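Long-range contacts in carboxylesterase (PDB 3WJ2), which probably hydrolyses carboxylic esters, as a carboxylesterase of the alpha/beta hydrolase fold: residues Ile150-Asp155 / Glu175-Gln180; Leu187-Phe192 / Pro231-Asp236; Asp235-Leu240 / Lys262-Ala267. All coordinates share one frame; numbering follows the deposited sequence.

Interaction 1. Residues Ile150-Asp155 / Glu175-Gln180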
loop_
_atom_site.group_PDB
_atom_site.type_symbol
_atom_site.label_atom_id
_atom_site.label_comp_id
_atom_site.label_asym_id
_atom_site.label_seq_id
_atom_site.Cartn_x
_atom_site.Cartn_y
_atom_site.Cartn_z
ATOM N N ILE B 150 9.945 13.424 -33.843
ATOM C CA ILE B 150 10.994 13.136 -32.824
ATOM C C ILE B 150 10.393 13.143 -31.464
ATOM O O ILE B 150 9.764 14.163 -31.080
ATOM C CB ILE B 150 12.080 14.195 -32.948
ATOM C CG1 ILE B 150 12.673 14.170 -34.396
ATOM C CG2 ILE B 150 13.212 13.921 -31.925
ATOM C CD1 ILE B 150 13.672 15.302 -34.602
ATOM N N GLY B 151 10.601 12.024 -30.737
ATOM C CA GLY B 151 10.215 11.951 -29.269
ATOM C C GLY B 151 11.488 11.847 -28.450
ATOM O O GLY B 151 12.593 11.865 -28.965
ATOM N N VAL B 152 11.256 11.837 -27.151
ATOM C CA VAL B 152 12.383 11.729 -26.208
ATOM C C VAL B 152 12.100 10.641 -25.223
ATOM O O VAL B 152 10.951 10.312 -24.959
ATOM C CB VAL B 152 12.703 13.035 -25.470
ATOM C CG1 VAL B 152 13.182 14.113 -26.489
ATOM C CG2 VAL B 152 11.470 13.591 -24.665
ATOM N N ALA B 153 13.190 10.057 -24.688
ATOM C CA ALA B 153 13.001 8.900 -23.794
ATOM C C ALA B 153 14.199 8.768 -22.897
ATOM O O ALA B 153 15.270 9.312 -23.226
ATOM C CB ALA B 153 12.856 7.665 -24.662
ATOM N N GLY B 154 14.040 8.041 -21.821
ATOM C CA GLY B 154 15.270 7.727 -20.981
ATOM C C GLY B 154 14.879 6.773 -19.847
ATOM O O GLY B 154 13.731 6.373 -19.777
ATOM N N ASP B 155 15.885 6.362 -19.116
ATOM C CA ASP B 155 15.656 5.598 -17.882
ATOM C C ASP B 155 16.349 6.230 -16.756
ATOM O O ASP B 155 17.395 6.808 -16.856
ATOM C CB ASP B 155 16.151 4.146 -18.084
ATOM C CG ASP B 155 17.628 4.038 -18.384
ATOM O OD1 ASP B 155 18.063 4.463 -19.484
ATOM O OD2 ASP B 155 18.441 3.622 -17.511
ATOM N N GLU B 175 9.102 24.256 -29.931
ATOM C CA GLU B 175 8.828 22.919 -30.490
ATOM C C GLU B 175 8.859 21.899 -29.331
ATOM O O GLU B 175 9.711 21.970 -28.441
ATOM C CB GLU B 175 9.847 22.557 -31.544
ATOM C CG GLU B 175 9.381 21.297 -32.298
ATOM C CD GLU B 175 10.252 20.838 -33.456
ATOM O OE1 GLU B 175 11.149 21.582 -33.937
ATOM O OE2 GLU B 175 10.008 19.699 -33.905
ATOM N N MET B 176 7.894 20.996 -29.310
ATOM C CA MET B 176 7.851 20.090 -28.182
ATOM C C MET B 176 8.108 18.671 -28.809
ATOM O O MET B 176 7.721 18.360 -29.944
ATOM C CB MET B 176 6.418 20.254 -27.476
ATOM C CG MET B 176 6.230 21.596 -26.340
ATOM S SD MET B 176 5.222 20.512 -25.291
ATOM C CE MET B 176 6.730 19.680 -24.787
ATOM N N PRO B 177 8.775 17.764 -28.045
ATOM C CA PRO B 177 8.828 16.366 -28.521
ATOM C C PRO B 177 7.465 15.712 -28.731
ATOM O O PRO B 177 6.472 16.139 -28.088
ATOM C CB PRO B 177 9.545 15.654 -27.366
ATOM C CG PRO B 177 10.319 16.742 -26.651
ATOM C CD PRO B 177 9.376 17.920 -26.700
ATOM N N ALA B 178 7.407 14.681 -29.608
ATOM C CA ALA B 178 6.168 14.041 -29.958
ATOM C C ALA B 178 5.622 13.151 -28.818
ATOM O O ALA B 178 4.441 12.928 -28.755
ATOM C CB ALA B 178 6.374 13.202 -31.221
ATOM N N VAL B 179 6.553 12.641 -27.991
ATOM C CA VAL B 179 6.194 11.718 -26.911
ATOM C C VAL B 179 7.350 11.776 -25.914
ATOM O O VAL B 179 8.452 12.143 -26.344
ATOM C CB VAL B 179 5.919 10.331 -27.446
ATOM C CG1 VAL B 179 7.193 9.679 -28.159
ATOM C CG2 VAL B 179 5.442 9.438 -26.211
ATOM N N GLN B 180 7.034 11.497 -24.651
ATOM C CA GLN B 180 8.047 11.327 -23.616
ATOM C C GLN B 180 7.895 9.952 -23.088
ATOM O O GLN B 180 6.860 9.611 -22.563
ATOM C CB GLN B 180 7.969 12.462 -22.542
ATOM C CG GLN B 180 6.560 12.577 -21.885
ATOM C CD GLN B 180 6.511 13.665 -20.855
ATOM O OE1 GLN B 180 7.416 13.798 -20.074
ATOM N NE2 GLN B 180 5.382 14.465 -20.853
#
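Both methyls of V152 rest against CB and CG of the P177 ring, the side chains crossing obliquely, and this pair forms the tight apolar part of the contact. P177 CG lies 3.9 Å from both V152 CG1 and V152 CG2. The valine torsion explains the double touch: with chi1 at -64°, CG1 stands anti to the carbonyl carbon and CG2 fits between that carbon and the backbone N, so the branch presents both methyls to the ring. F134 of helix 125-139 and C166 of helix 157-172 pack against both residues. The backbones are joined just as closely. V152 N donates to V179 O at 2.9 Å, nearly straight at 173°, and A178 N donates to I150 O at 2.8 Å. The first of these bonds and one between V152 and V181 make V152 and Q180 a parallel bridge pair, side chains on the P177 face; the second extends the pairing before it. This is the closing step of a beta-alpha-beta crossover: from strand 150-155 the chain runs through helix 157-172 and returns as the neighbouring parallel strand 180-183. The GxSxG sequence that begins at G154 is consistent with a nucleophile elbow at the far end of the first strand. Across the sheet from V152 the fit is slighter, V179 CG1 resting 3.9 Å from G151 CA. Nearer the surface the contact thins out. A178 is partly exposed, and its CB reaches I150 O at 3.5 Å while also touching L308. E175 is exposed; its side chain lies on A138 of helix 125-139 without reaching the strand.

Interaction 2. Residues Leu187-Phe192 / Pro231-Asp236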
loop_
_atom_site.group_PDB
_atom_site.type_symbol
_atom_site.label_atom_id
_atom_site.label_comp_id
_atom_site.label_asym_id
_atom_site.label_seq_id
_atom_site.Cartn_x
_atom_site.Cartn_y
_atom_site.Cartn_z
ATOM N N LEU B 187 12.297 12.063 -9.994
ATOM C CA LEU B 187 11.537 13.246 -10.319
ATOM C C LEU B 187 11.432 14.282 -9.171
ATOM O O LEU B 187 10.881 15.403 -9.356
ATOM C CB LEU B 187 10.107 12.865 -10.621
ATOM C CG LEU B 187 9.899 12.072 -11.958
ATOM C CD1 LEU B 187 8.466 11.406 -11.890
ATOM C CD2 LEU B 187 10.093 12.930 -13.155
ATOM N N ALA B 188 11.620 13.805 -7.962
ATOM C CA ALA B 188 11.242 14.603 -6.760
ATOM C C ALA B 188 12.365 14.541 -5.727
ATOM O O ALA B 188 13.210 13.588 -5.658
ATOM C CB ALA B 188 9.908 14.033 -6.137
ATOM N N PRO B 189 12.305 15.538 -4.787
ATOM C CA PRO B 189 13.267 15.511 -3.716
ATOM C C PRO B 189 12.813 14.531 -2.655
ATOM O O PRO B 189 12.429 14.993 -1.543
ATOM C CB PRO B 189 13.185 16.929 -3.138
ATOM C CG PRO B 189 11.712 17.348 -3.373
ATOM C CD PRO B 189 11.408 16.724 -4.735
ATOM N N ASP B 190 13.075 13.243 -2.810
ATOM C CA ASP B 190 12.338 12.233 -1.884
ATOM C C ASP B 190 13.208 11.403 -0.976
ATOM O O ASP B 190 13.945 10.506 -1.428
ATOM C CB ASP B 190 11.454 11.372 -2.791
ATOM C CG ASP B 190 10.624 10.340 -2.020
ATOM O OD1 ASP B 190 10.489 10.581 -0.827
ATOM O OD2 ASP B 190 10.138 9.386 -2.690
ATOM N N ASN B 191 13.155 11.618 0.331
ATOM C CA ASN B 191 13.749 10.679 1.293
ATOM C C ASN B 191 12.708 10.249 2.336
ATOM O O ASN B 191 13.012 9.917 3.509
ATOM C CB ASN B 191 15.015 11.228 1.983
ATOM C CG ASN B 191 14.710 12.385 2.905
ATOM O OD1 ASN B 191 13.702 13.078 2.728
ATOM N ND2 ASN B 191 15.597 12.651 3.850
ATOM N N PHE B 192 11.476 10.200 1.894
ATOM C CA PHE B 192 10.427 9.970 2.921
ATOM C C PHE B 192 9.190 9.271 2.411
ATOM O O PHE B 192 8.300 9.028 3.287
ATOM C CB PHE B 192 10.019 11.354 3.589
ATOM C CG PHE B 192 9.581 12.353 2.619
ATOM C CD1 PHE B 192 8.309 12.301 1.998
ATOM C CD2 PHE B 192 10.534 13.331 2.198
ATOM C CE1 PHE B 192 7.939 13.242 1.019
ATOM C CE2 PHE B 192 10.233 14.214 1.208
ATOM C CZ PHE B 192 8.924 14.237 0.650
ATOM N N PRO B 231 10.937 17.706 -11.770
ATOM C CA PRO B 231 9.705 18.054 -12.469
ATOM C C PRO B 231 8.480 18.065 -11.554
ATOM O O PRO B 231 7.499 18.745 -11.865
ATOM C CB PRO B 231 9.570 16.921 -13.544
ATOM C CG PRO B 231 11.048 16.701 -13.899
ATOM C CD PRO B 231 11.788 16.760 -12.531
ATOM N N LEU B 232 8.521 17.307 -10.449
ATOM C CA LEU B 232 7.343 17.283 -9.599
ATOM C C LEU B 232 7.172 18.623 -8.914
ATOM O O LEU B 232 6.108 18.819 -8.338
ATOM C CB LEU B 232 7.439 16.120 -8.554
ATOM C CG LEU B 232 6.809 14.910 -9.182
ATOM C CD1 LEU B 232 7.228 13.636 -8.333
ATOM C CD2 LEU B 232 5.225 14.975 -9.245
ATOM N N VAL B 233 8.151 19.516 -8.957
ATOM C CA VAL B 233 7.934 20.857 -8.329
ATOM C C VAL B 233 7.250 21.832 -9.279
ATOM O O VAL B 233 6.975 22.988 -8.831
ATOM C CB VAL B 233 9.231 21.374 -7.609
ATOM C CG1 VAL B 233 9.757 20.346 -6.594
ATOM C CG2 VAL B 233 10.228 21.745 -8.538
ATOM N N ALA B 234 7.012 21.484 -10.562
ATOM C CA ALA B 234 6.287 22.343 -11.545
ATOM C C ALA B 234 4.913 22.653 -10.968
ATOM O O ALA B 234 4.343 21.885 -10.222
ATOM C CB ALA B 234 6.112 21.669 -12.879
ATOM N N ASP B 235 4.417 23.814 -11.301
ATOM C CA ASP B 235 3.085 24.100 -10.774
ATOM C C ASP B 235 1.979 23.845 -11.815
ATOM O O ASP B 235 0.794 23.944 -11.491
ATOM C CB ASP B 235 3.053 25.498 -10.109
ATOM C CG ASP B 235 3.519 26.578 -11.031
ATOM O OD1 ASP B 235 3.331 26.420 -12.270
ATOM O OD2 ASP B 235 4.085 27.600 -10.506
ATOM N N ASP B 236 2.348 23.418 -13.033
ATOM C CA ASP B 236 1.422 23.273 -14.120
ATOM C C ASP B 236 1.945 22.143 -15.029
ATOM O O ASP B 236 3.116 22.211 -15.464
ATOM C CB ASP B 236 1.394 24.580 -14.929
ATOM C CG ASP B 236 0.515 24.501 -16.181
ATOM O OD1 ASP B 236 -0.289 23.588 -16.279
ATOM O OD2 ASP B 236 0.542 25.439 -17.032
#
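L187 and L232 meet through both backbone and side chain, with P231 completing the trio that buries most of the contact. The carbonyl oxygen of L187 accepts from L232 N at 3.2 Å, the N-H pointing almost straight at it (168°). P231 N is nearly as close to the same oxygen but has no hydrogen to give, so one bond joins the two loops here. P231 opens the 3-10 segment 231-233, and its ring crosses the L187 side chain at about a right angle, P231 CG lying 4.0 Å from L187 CD2. A chi1 of -70° sets L187 CG anti to the carbonyl carbon, and the branch beyond it offers CD2 to the ring. The CB of L232 is directed toward the opposing loop, and L232 CD1 is set against two beta carbons, 3.8 Å from L187 CB and 3.5 Å from A188 CB. The second of these distances is tighter than ordinary carbon contact. An alanine in place of L232 would keep CB and the backbone bond but would probably open a gap where CD1 had filled the space beside L187 CB and A188 CB. Further along, D190 OD1 accepts from F192 N at 2.9 Å, an Asx turn that also brings this oxygen over the centre of the F192 ring. That ring meets F192 of the second subunit, whose N191 ND2 donates to L232 O, so the contact borders a subunit interface. Within the chain, P231 packs on A164 and L167 of helix 157-172, while Y260 of helix 254-266 touches L187 and P231, and P256 of the same helix touches L232.

Interaction 3. Residues Asp235-Leu240 / Lys262-Ala267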
loop_
_atom_site.group_PDB
_atom_site.type_symbol
_atom_site.label_atom_id
_atom_site.label_comp_id
_atom_site.label_asym_id
_atom_site.label_seq_id
_atom_site.Cartn_x
_atom_site.Cartn_y
_atom_site.Cartn_z
ATOM N N ASP B 235 4.417 23.814 -11.301
ATOM C CA ASP B 235 3.085 24.100 -10.774
ATOM C C ASP B 235 1.979 23.845 -11.815
ATOM O O ASP B 235 0.794 23.944 -11.491
ATOM C CB ASP B 235 3.053 25.498 -10.109
ATOM C CG ASP B 235 3.519 26.578 -11.031
ATOM O OD1 ASP B 235 3.331 26.420 -12.270
ATOM O OD2 ASP B 235 4.085 27.600 -10.506
ATOM N N ASP B 236 2.348 23.418 -13.033
ATOM C CA ASP B 236 1.422 23.273 -14.120
ATOM C C ASP B 236 1.945 22.143 -15.029
ATOM O O ASP B 236 3.116 22.211 -15.464
ATOM C CB ASP B 236 1.394 24.580 -14.929
ATOM C CG ASP B 236 0.515 24.501 -16.181
ATOM O OD1 ASP B 236 -0.289 23.588 -16.279
ATOM O OD2 ASP B 236 0.542 25.439 -17.032
ATOM N N PHE B 237 1.104 21.129 -15.272
ATOM C CA PHE B 237 1.444 20.064 -16.225
ATOM C C PHE B 237 0.719 20.110 -17.547
ATOM O O PHE B 237 0.830 19.174 -18.339
ATOM C CB PHE B 237 1.310 18.746 -15.482
ATOM C CG PHE B 237 2.226 18.678 -14.306
ATOM C CD1 PHE B 237 3.621 18.396 -14.505
ATOM C CD2 PHE B 237 1.769 18.849 -13.046
ATOM C CE1 PHE B 237 4.478 18.360 -13.399
ATOM C CE2 PHE B 237 2.547 18.824 -11.958
ATOM C CZ PHE B 237 3.973 18.538 -12.100
ATOM N N SER B 238 0.000 21.223 -17.855
ATOM C CA SER B 238 -0.671 21.368 -19.121
ATOM C C SER B 238 0.225 21.370 -20.302
ATOM O O SER B 238 1.358 21.917 -20.237
ATOM C CB SER B 238 -1.375 22.778 -19.147
ATOM O OG SER B 238 -2.145 22.901 -17.998
ATOM N N ASN B 239 -0.282 20.849 -21.416
ATOM C CA ASN B 239 0.294 21.049 -22.681
ATOM C C ASN B 239 1.680 20.410 -22.794
ATOM O O ASN B 239 2.460 20.750 -23.684
ATOM C CB ASN B 239 0.375 22.538 -23.007
ATOM C CG ASN B 239 -1.044 23.151 -23.044
ATOM O OD1 ASN B 239 -1.930 22.548 -23.663
ATOM N ND2 ASN B 239 -1.271 24.262 -22.342
ATOM N N LEU B 240 1.877 19.389 -21.978
ATOM C CA LEU B 240 3.084 18.506 -22.167
ATOM C C LEU B 240 2.826 17.407 -23.210
ATOM O O LEU B 240 1.657 17.048 -23.494
ATOM C CB LEU B 240 3.411 17.866 -20.827
ATOM C CG LEU B 240 3.969 18.849 -19.819
ATOM C CD1 LEU B 240 4.205 18.306 -18.453
ATOM C CD2 LEU B 240 5.309 19.554 -20.348
ATOM N N LYS B 262 -0.406 10.595 -12.709
ATOM C CA LYS B 262 -1.718 11.110 -12.270
ATOM C C LYS B 262 -1.800 12.594 -12.456
ATOM O O LYS B 262 -2.845 13.066 -12.938
ATOM C CB LYS B 262 -1.983 10.744 -10.869
ATOM C CG LYS B 262 -2.137 9.153 -10.654
ATOM C CD LYS B 262 -2.067 8.707 -9.238
ATOM C CE LYS B 262 -2.473 7.149 -9.225
ATOM N NZ LYS B 262 -2.322 6.654 -7.886
ATOM N N LYS B 263 -0.727 13.306 -12.154
ATOM C CA LYS B 263 -0.732 14.783 -12.397
ATOM C C LYS B 263 -0.860 15.119 -13.853
ATOM O O LYS B 263 -1.478 16.103 -14.254
ATOM C CB LYS B 263 0.518 15.468 -11.801
ATOM C CG LYS B 263 0.642 15.335 -10.250
ATOM C CD LYS B 263 -0.575 16.066 -9.690
ATOM C CE LYS B 263 -0.304 17.624 -9.811
ATOM N NZ LYS B 263 -1.597 18.383 -9.338
ATOM N N LEU B 264 -0.163 14.374 -14.738
ATOM C CA LEU B 264 -0.272 14.562 -16.144
ATOM C C LEU B 264 -1.744 14.400 -16.589
ATOM O O LEU B 264 -2.231 15.217 -17.331
ATOM C CB LEU B 264 0.627 13.582 -17.015
ATOM C CG LEU B 264 2.099 13.898 -16.779
ATOM C CD1 LEU B 264 2.952 12.892 -17.630
ATOM C CD2 LEU B 264 2.558 15.273 -17.228
ATOM N N ARG B 265 -2.405 13.307 -16.160
ATOM C CA ARG B 265 -3.812 13.021 -16.599
ATOM C C ARG B 265 -4.758 14.095 -15.999
ATOM O O ARG B 265 -5.646 14.469 -16.755
ATOM C CB ARG B 265 -4.216 11.619 -16.098
ATOM C CG ARG B 265 -3.445 10.454 -16.853
ATOM C CD ARG B 265 -3.753 10.472 -18.338
ATOM N NE ARG B 265 -5.212 10.371 -18.556
ATOM C CZ ARG B 265 -5.912 11.231 -19.259
ATOM N NH1 ARG B 265 -5.351 12.301 -19.813
ATOM N NH2 ARG B 265 -7.255 11.031 -19.420
ATOM N N GLU B 266 -4.495 14.503 -14.773
ATOM C CA GLU B 266 -5.300 15.651 -14.177
ATOM C C GLU B 266 -5.225 16.910 -15.020
ATOM O O GLU B 266 -6.241 17.723 -15.045
ATOM C CB GLU B 266 -4.795 15.918 -12.789
ATOM C CG GLU B 266 -5.489 17.078 -12.025
ATOM C CD GLU B 266 -4.773 17.270 -10.718
ATOM O OE1 GLU B 266 -3.600 17.725 -10.782
ATOM O OE2 GLU B 266 -5.351 16.938 -9.635
ATOM N N ALA B 267 -4.110 17.185 -15.718
ATOM C CA ALA B 267 -3.929 18.379 -16.622
ATOM C C ALA B 267 -4.348 18.152 -18.047
ATOM O O ALA B 267 -4.161 18.970 -18.954
ATOM C CB ALA B 267 -2.420 18.774 -16.538
HETATM O O HOH W 1 -4.751 21.503 -17.934
HETATM O O HOH W 2 -3.050 19.864 -21.349
#
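A267 O, at the C-terminal end of helix 254-266, is gripped by two waters that connect it to the facing loop. One water donates to A267 O at 2.8 Å and also to S238 OG; the other donates to it too and accepts from N239 N. S238 OG donates a hydrogen bond to D236 OD1 at 2.6 Å, on the syn lone pair. D236 OD1 also accepts from S238 N, 2.9 Å away and above the carboxylate plane, closing an Asx turn; the separate OG bond to the same oxygen fixes the hydroxyl that the water meets. Below this polar layer the contact is apolar. A267 CB lies 3.6 Å from F237 C. The F237 ring lies obliquely across K263, whose chain bends at chi2 (-63°) and chi3 (-76°), and F237 CE2 comes within 3.8 Å of K263 CE. The K263 side chain ends in a salt bridge, NZ to E266 OE1 at 2.6 Å. Deeper in, L264 CD2 meets L240 CD1 at 3.7 Å, and that methyl of L240 also lies in plane at the edge of the F237 ring. F237 to L240 form a type II turn leading toward strand 243-248. Packing of this lead-in loop against helix 254-266, which connects parallel strands 243-248 and 271-280, belongs to the beta-alpha-beta layering of the alpha/beta hydrolase fold.

Overall arrangement
Interaction 1 comes first along the chain and closes before the other two begin; interactions 2 and 3 then run on through the shared residues D235 and D236. Their centres are about 13 Å apart, and P231 O touches F237 CE1 at 3.4 Å. Interaction 1 lies deeper, its centre about 16 Å from that of interaction 3 and 20 Å from that of interaction 2; M176 SD packs on N239 O. Helix 157-172 is common to all three, and helix 254-266 to the last two. Together they illustrate how loops link successive parallel strands, from the sheet interior outward to the second subunit, which touches both interactions 2 and 3.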